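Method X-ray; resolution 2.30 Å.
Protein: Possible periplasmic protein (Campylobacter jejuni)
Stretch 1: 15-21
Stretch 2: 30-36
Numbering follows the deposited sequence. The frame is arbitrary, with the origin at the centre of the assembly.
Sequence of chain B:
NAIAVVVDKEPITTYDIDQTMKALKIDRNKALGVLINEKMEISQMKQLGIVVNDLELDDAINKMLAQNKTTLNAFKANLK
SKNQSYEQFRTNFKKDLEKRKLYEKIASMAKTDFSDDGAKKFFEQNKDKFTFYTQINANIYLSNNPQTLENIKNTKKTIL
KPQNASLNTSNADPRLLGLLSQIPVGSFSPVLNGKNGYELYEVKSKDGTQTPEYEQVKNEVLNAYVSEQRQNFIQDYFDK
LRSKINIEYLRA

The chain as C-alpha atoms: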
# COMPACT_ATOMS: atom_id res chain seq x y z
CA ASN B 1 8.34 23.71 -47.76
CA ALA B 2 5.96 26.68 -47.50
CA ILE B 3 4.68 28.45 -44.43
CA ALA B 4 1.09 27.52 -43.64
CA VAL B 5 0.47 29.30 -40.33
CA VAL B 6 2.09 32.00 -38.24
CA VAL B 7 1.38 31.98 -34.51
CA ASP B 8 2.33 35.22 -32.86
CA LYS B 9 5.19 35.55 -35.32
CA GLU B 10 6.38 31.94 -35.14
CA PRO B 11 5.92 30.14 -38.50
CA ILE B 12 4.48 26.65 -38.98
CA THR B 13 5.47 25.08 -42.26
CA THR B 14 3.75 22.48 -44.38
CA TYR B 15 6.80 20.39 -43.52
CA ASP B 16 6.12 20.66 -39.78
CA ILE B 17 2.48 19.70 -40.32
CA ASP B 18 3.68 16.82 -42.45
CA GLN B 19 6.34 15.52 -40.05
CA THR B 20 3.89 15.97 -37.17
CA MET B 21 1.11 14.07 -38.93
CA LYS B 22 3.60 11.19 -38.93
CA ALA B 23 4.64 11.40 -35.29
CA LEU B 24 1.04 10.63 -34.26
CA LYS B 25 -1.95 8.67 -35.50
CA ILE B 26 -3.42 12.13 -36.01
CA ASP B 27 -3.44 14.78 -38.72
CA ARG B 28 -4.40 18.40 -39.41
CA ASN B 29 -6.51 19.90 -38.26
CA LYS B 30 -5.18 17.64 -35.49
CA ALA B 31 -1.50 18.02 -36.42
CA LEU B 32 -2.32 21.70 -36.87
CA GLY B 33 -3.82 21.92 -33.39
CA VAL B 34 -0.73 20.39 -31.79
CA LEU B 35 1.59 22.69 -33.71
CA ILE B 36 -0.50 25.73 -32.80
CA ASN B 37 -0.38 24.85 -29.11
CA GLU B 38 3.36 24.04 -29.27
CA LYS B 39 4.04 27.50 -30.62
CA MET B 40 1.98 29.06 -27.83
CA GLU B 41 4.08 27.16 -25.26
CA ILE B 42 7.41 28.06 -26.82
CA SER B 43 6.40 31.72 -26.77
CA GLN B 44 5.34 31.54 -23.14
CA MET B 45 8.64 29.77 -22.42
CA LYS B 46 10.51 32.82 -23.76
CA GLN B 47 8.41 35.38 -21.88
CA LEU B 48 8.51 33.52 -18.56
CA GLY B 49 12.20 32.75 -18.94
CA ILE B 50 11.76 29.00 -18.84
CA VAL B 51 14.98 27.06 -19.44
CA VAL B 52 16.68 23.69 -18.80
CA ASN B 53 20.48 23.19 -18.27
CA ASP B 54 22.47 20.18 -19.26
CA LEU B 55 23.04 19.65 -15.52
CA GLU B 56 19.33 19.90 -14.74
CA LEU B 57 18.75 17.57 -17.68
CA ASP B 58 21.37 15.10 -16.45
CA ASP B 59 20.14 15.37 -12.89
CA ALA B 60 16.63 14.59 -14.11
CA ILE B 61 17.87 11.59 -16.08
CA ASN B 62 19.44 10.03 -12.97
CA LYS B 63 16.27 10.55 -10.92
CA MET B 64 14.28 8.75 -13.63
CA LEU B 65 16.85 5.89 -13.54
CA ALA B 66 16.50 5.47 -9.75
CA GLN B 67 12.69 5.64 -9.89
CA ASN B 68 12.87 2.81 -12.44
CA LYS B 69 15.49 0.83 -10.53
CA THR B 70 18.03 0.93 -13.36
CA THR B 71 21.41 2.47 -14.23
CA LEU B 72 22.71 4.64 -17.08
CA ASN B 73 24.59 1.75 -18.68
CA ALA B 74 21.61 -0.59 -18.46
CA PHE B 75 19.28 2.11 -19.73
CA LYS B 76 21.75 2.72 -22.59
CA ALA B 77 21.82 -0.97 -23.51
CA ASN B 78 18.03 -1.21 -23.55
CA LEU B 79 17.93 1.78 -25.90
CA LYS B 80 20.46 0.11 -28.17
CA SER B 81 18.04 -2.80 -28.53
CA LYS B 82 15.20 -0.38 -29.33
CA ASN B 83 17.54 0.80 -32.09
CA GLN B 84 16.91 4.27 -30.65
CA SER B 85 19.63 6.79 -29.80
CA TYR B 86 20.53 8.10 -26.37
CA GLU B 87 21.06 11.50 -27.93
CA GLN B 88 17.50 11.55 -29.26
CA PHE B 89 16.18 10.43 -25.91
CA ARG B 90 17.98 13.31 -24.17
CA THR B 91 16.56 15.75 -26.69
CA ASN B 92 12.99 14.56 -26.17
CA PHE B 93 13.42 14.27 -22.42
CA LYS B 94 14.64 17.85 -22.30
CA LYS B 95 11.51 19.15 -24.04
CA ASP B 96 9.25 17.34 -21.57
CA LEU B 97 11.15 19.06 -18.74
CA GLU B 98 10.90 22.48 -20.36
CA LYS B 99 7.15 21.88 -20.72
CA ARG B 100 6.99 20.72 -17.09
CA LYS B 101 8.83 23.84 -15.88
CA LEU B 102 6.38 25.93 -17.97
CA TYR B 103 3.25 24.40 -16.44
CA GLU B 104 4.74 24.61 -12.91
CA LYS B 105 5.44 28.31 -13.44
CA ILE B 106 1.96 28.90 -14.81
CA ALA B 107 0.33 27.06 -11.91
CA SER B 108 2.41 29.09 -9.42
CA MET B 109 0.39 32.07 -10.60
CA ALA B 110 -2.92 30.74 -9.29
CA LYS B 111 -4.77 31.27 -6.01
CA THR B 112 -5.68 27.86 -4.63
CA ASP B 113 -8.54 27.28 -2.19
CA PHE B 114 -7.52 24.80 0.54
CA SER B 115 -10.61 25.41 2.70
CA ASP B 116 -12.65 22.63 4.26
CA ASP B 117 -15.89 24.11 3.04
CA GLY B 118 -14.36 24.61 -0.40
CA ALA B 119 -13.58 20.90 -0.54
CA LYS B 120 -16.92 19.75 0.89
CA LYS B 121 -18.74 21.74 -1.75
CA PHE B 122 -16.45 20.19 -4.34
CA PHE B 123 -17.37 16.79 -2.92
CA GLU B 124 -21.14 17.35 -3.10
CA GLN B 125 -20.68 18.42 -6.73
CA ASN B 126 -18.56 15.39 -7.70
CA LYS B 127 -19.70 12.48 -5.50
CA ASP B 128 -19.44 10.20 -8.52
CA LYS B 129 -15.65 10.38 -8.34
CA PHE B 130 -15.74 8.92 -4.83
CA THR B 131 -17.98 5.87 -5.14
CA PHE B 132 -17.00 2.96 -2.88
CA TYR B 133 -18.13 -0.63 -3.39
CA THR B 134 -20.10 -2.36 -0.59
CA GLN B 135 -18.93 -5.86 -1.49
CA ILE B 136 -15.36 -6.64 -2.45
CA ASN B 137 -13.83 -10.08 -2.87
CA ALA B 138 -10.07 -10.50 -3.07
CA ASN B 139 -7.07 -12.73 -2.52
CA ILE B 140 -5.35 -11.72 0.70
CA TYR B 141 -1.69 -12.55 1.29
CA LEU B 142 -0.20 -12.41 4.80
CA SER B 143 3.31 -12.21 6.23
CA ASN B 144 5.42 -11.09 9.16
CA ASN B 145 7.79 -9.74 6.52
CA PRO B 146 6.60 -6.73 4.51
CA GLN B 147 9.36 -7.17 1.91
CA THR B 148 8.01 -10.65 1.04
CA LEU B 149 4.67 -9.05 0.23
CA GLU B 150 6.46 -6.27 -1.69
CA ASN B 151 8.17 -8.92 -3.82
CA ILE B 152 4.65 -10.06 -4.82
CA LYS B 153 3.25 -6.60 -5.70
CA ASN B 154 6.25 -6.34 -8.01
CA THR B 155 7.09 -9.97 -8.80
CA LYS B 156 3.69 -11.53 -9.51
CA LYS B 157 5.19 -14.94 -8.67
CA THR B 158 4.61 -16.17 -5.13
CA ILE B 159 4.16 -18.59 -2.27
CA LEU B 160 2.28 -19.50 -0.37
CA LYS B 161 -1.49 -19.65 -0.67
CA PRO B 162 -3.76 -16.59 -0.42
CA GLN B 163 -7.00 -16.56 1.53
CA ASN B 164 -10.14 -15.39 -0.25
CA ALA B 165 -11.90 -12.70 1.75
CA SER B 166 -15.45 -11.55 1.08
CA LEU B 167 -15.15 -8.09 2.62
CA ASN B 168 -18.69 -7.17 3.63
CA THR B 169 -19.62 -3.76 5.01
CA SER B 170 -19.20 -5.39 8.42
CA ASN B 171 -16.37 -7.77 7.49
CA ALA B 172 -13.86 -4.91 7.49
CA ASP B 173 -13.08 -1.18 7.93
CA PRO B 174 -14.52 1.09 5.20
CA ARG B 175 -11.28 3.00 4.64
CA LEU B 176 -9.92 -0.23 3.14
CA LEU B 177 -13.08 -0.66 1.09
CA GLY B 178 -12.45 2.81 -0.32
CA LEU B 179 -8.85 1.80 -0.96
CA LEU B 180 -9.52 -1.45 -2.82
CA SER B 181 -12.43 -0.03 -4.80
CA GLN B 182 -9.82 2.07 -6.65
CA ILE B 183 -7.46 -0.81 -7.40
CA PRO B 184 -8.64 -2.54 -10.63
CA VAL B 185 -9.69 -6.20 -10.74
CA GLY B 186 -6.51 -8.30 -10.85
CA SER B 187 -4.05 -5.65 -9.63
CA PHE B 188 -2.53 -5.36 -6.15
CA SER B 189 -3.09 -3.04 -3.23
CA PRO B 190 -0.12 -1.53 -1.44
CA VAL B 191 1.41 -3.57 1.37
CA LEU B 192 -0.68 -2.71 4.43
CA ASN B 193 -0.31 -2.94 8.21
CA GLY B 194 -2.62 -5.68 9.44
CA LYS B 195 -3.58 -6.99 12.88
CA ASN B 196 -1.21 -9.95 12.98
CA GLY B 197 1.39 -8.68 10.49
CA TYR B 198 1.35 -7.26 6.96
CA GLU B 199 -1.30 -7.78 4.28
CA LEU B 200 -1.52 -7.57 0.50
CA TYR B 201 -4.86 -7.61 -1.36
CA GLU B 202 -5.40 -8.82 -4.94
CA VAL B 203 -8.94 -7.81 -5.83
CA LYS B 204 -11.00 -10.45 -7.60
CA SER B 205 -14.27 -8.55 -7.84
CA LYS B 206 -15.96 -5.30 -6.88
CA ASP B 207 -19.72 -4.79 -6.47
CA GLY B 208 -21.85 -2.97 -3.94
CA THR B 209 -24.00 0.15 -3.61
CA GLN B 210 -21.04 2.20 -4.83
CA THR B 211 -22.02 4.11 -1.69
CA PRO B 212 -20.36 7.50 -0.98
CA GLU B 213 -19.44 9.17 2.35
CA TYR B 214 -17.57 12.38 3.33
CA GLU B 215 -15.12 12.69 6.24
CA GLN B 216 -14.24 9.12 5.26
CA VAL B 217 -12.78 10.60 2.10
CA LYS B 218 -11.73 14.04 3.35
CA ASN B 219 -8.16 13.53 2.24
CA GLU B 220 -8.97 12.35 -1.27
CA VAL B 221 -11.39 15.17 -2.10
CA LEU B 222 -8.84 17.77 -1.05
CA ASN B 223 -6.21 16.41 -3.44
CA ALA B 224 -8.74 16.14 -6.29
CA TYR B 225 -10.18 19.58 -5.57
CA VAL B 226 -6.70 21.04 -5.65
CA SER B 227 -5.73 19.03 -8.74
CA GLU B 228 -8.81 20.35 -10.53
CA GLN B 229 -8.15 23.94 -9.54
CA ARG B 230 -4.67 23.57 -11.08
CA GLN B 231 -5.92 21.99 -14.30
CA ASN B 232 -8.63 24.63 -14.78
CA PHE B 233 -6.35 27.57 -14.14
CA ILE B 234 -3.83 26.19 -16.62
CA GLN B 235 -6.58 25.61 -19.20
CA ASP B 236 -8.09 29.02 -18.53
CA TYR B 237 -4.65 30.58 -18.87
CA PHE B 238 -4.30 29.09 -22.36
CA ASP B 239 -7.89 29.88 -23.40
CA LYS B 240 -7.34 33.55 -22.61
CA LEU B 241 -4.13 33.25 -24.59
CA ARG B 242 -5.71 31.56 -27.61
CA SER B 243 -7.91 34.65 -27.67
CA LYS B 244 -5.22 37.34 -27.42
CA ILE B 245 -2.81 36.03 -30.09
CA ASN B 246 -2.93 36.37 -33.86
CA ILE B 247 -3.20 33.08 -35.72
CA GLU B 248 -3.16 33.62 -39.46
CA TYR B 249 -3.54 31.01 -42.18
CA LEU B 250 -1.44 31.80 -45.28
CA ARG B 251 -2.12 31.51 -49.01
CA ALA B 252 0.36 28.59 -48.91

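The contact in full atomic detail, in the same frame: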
# COMPACT_ATOMS: atom_id res chain seq x y z
N TYR B 15 5.91 21.47 -43.91
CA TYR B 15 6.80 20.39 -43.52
C TYR B 15 6.53 19.96 -42.08
O TYR B 15 6.34 18.78 -41.81
CB TYR B 15 8.26 20.80 -43.70
N ASP B 16 6.48 20.93 -41.17
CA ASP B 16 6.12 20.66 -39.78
C ASP B 16 4.82 19.87 -39.66
O ASP B 16 4.76 18.87 -38.95
CB ASP B 16 5.97 21.96 -38.98
CG ASP B 16 7.24 22.78 -38.96
OD1 ASP B 16 8.33 22.20 -39.10
OD2 ASP B 16 7.14 24.01 -38.80
N ILE B 17 3.78 20.36 -40.34
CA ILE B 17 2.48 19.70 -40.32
C ILE B 17 2.63 18.28 -40.82
O ILE B 17 2.06 17.34 -40.26
CB ILE B 17 1.45 20.44 -41.20
CG1 ILE B 17 1.12 21.81 -40.63
CG2 ILE B 17 0.16 19.64 -41.32
CD1 ILE B 17 0.80 22.84 -41.68
N ASP B 18 3.40 18.13 -41.89
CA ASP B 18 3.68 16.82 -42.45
C ASP B 18 4.40 15.91 -41.45
O ASP B 18 3.89 14.85 -41.09
CB ASP B 18 4.50 16.98 -43.73
CG ASP B 18 4.84 15.65 -44.37
OD1 ASP B 18 4.06 15.18 -45.22
OD2 ASP B 18 5.90 15.08 -44.02
N GLN B 19 5.57 16.32 -40.99
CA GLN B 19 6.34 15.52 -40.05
C GLN B 19 5.59 15.24 -38.75
O GLN B 19 5.82 14.23 -38.09
CB GLN B 19 7.70 16.18 -39.78
CG GLN B 19 8.71 15.93 -40.90
CD GLN B 19 9.82 16.97 -40.95
OE1 GLN B 19 9.57 18.16 -41.15
NE2 GLN B 19 11.06 16.52 -40.78
N THR B 20 4.68 16.14 -38.38
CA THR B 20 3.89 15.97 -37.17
C THR B 20 2.74 14.99 -37.39
O THR B 20 2.39 14.22 -36.50
CB THR B 20 3.35 17.31 -36.63
OG1 THR B 20 4.45 18.14 -36.23
CG2 THR B 20 2.47 17.08 -35.42
N MET B 21 2.15 15.03 -38.58
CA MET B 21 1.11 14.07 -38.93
C MET B 21 1.65 12.66 -38.75
O MET B 21 0.90 11.75 -38.40
CB MET B 21 0.65 14.27 -40.37
CG MET B 21 -0.09 15.56 -40.62
SD MET B 21 -0.32 15.90 -42.37
CE MET B 21 -1.37 14.53 -42.84
N LYS B 30 -5.75 18.16 -36.73
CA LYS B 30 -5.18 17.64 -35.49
C LYS B 30 -3.69 17.98 -35.39
O LYS B 30 -3.25 18.51 -34.37
CB LYS B 30 -5.40 16.12 -35.36
N ALA B 31 -2.92 17.67 -36.43
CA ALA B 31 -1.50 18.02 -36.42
C ALA B 31 -1.34 19.54 -36.30
O ALA B 31 -0.39 20.05 -35.71
CB ALA B 31 -0.79 17.49 -37.68
N LEU B 32 -2.31 20.25 -36.86
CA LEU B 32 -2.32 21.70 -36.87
C LEU B 32 -2.59 22.22 -35.47
O LEU B 32 -1.96 23.18 -35.02
CB LEU B 32 -3.42 22.20 -37.82
CG LEU B 32 -3.18 23.48 -38.61
CD1 LEU B 32 -2.04 23.28 -39.59
CD2 LEU B 32 -4.45 23.88 -39.33
N GLY B 33 -3.52 21.57 -34.77
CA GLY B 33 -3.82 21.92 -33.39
C GLY B 33 -2.60 21.77 -32.49
O GLY B 33 -2.26 22.68 -31.73
N VAL B 34 -1.94 20.63 -32.58
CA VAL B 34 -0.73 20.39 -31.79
C VAL B 34 0.31 21.47 -32.05
O VAL B 34 0.84 22.07 -31.11
CB VAL B 34 -0.11 19.02 -32.12
CG1 VAL B 34 1.36 19.00 -31.72
CG2 VAL B 34 -0.87 17.92 -31.42
N LEU B 35 0.58 21.71 -33.32
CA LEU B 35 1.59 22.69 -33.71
C LEU B 35 1.22 24.09 -33.23
O LEU B 35 2.08 24.85 -32.81
CB LEU B 35 1.83 22.66 -35.22
CG LEU B 35 2.71 21.53 -35.74
CD1 LEU B 35 2.74 21.52 -37.26
CD2 LEU B 35 4.13 21.67 -35.19
N ILE B 36 -0.07 24.41 -33.26
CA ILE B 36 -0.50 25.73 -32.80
C ILE B 36 -0.23 25.85 -31.31
O ILE B 36 0.38 26.81 -30.86
CB ILE B 36 -1.98 26.02 -33.09
CG1 ILE B 36 -2.25 26.03 -34.60
CG2 ILE B 36 -2.39 27.34 -32.48
CD1 ILE B 36 -3.58 26.60 -34.95

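Two helical segments of one chain, 15-21 and 30-36, pack with their N-to-C directions 111° apart and their axes 9.0 Å apart at closest approach. No hydrogen bond crosses between them; the evidence is for van der Waals packing, with 312 Å² buried over both sides.

Tyr15 takes no part. Its side chain is modelled only to CB, and Tyr15 CB lies 8.5 Å from the nearest atom of stretch 2, Leu35 CD1, although its carbonyl contributes to the helix by accepting a hydrogen bond from Gln19 N.

Asp16 is the first residue to touch. Its CA-to-CB bond points toward the second helix, and the contact is made by the aliphatic base of the residue: CB lies 3.7 Å from Leu35 CD1, and the backbone C of Asp16 is 3.6 Å from the same methyl. The carboxylate lies beyond this contact, and its OD2 is hydrogen-bonded to a residue just outside the stretch.

Ile17 is buried and leaves sideways, with chi1 at -67° (m) and chi2 at 148°, between wells. Its branched, wholly apolar side chain meets three residues. Ile17 CG2 lies 4.3 Å from Ala31 CB, Ile17 CD1 is 3.6 Å from Leu32 CD1, and Ile17 CG1 is 3.8 Å from Leu35 CD1. Leu32 also starts sideways, but the end of its side chain comes nearer, which brings its methyl to Ile17. Leu35, in the m,t rotamer, points toward stretch 1 and has the largest covered area of any residue here, 70 Å²; its CD1 also sits 3.5 Å from Ile17 N.

Asp18 points away, its nearest side-chain atom, Asp18 CB, 8.1 Å from Ala31 CB, and Gln19 is out of reach. Both are exposed, a setting suited to polar side chains.

Thr20, one helical turn after Asp16, again points toward the partner. Its OG1 donates a hydrogen bond to Asp16 O at 2.8 Å, the same carbonyl that accepts from Thr20 N at 2.8 Å. The hydroxyl is thus satisfied within its own helix, even though Thr20 OG1 packs 3.7 Å from Leu35 CD2. Thr20 CG2 reaches Ala31 CB at 4.0 Å and Val34 CG1 at 4.3 Å. Val34 is exposed, and stretch 1 covers just 12 Å² of it.

Met21 completes the contact from a sideways position, its CG 3.6 Å from Ala31 CB. Here the backbones come close: Met21 CA and Ala31 CA are 5.4 Å apart. Ala31 points toward stretch 1 and is buried, its single methyl filling the narrow space among Ile17, Thr20 and Met21.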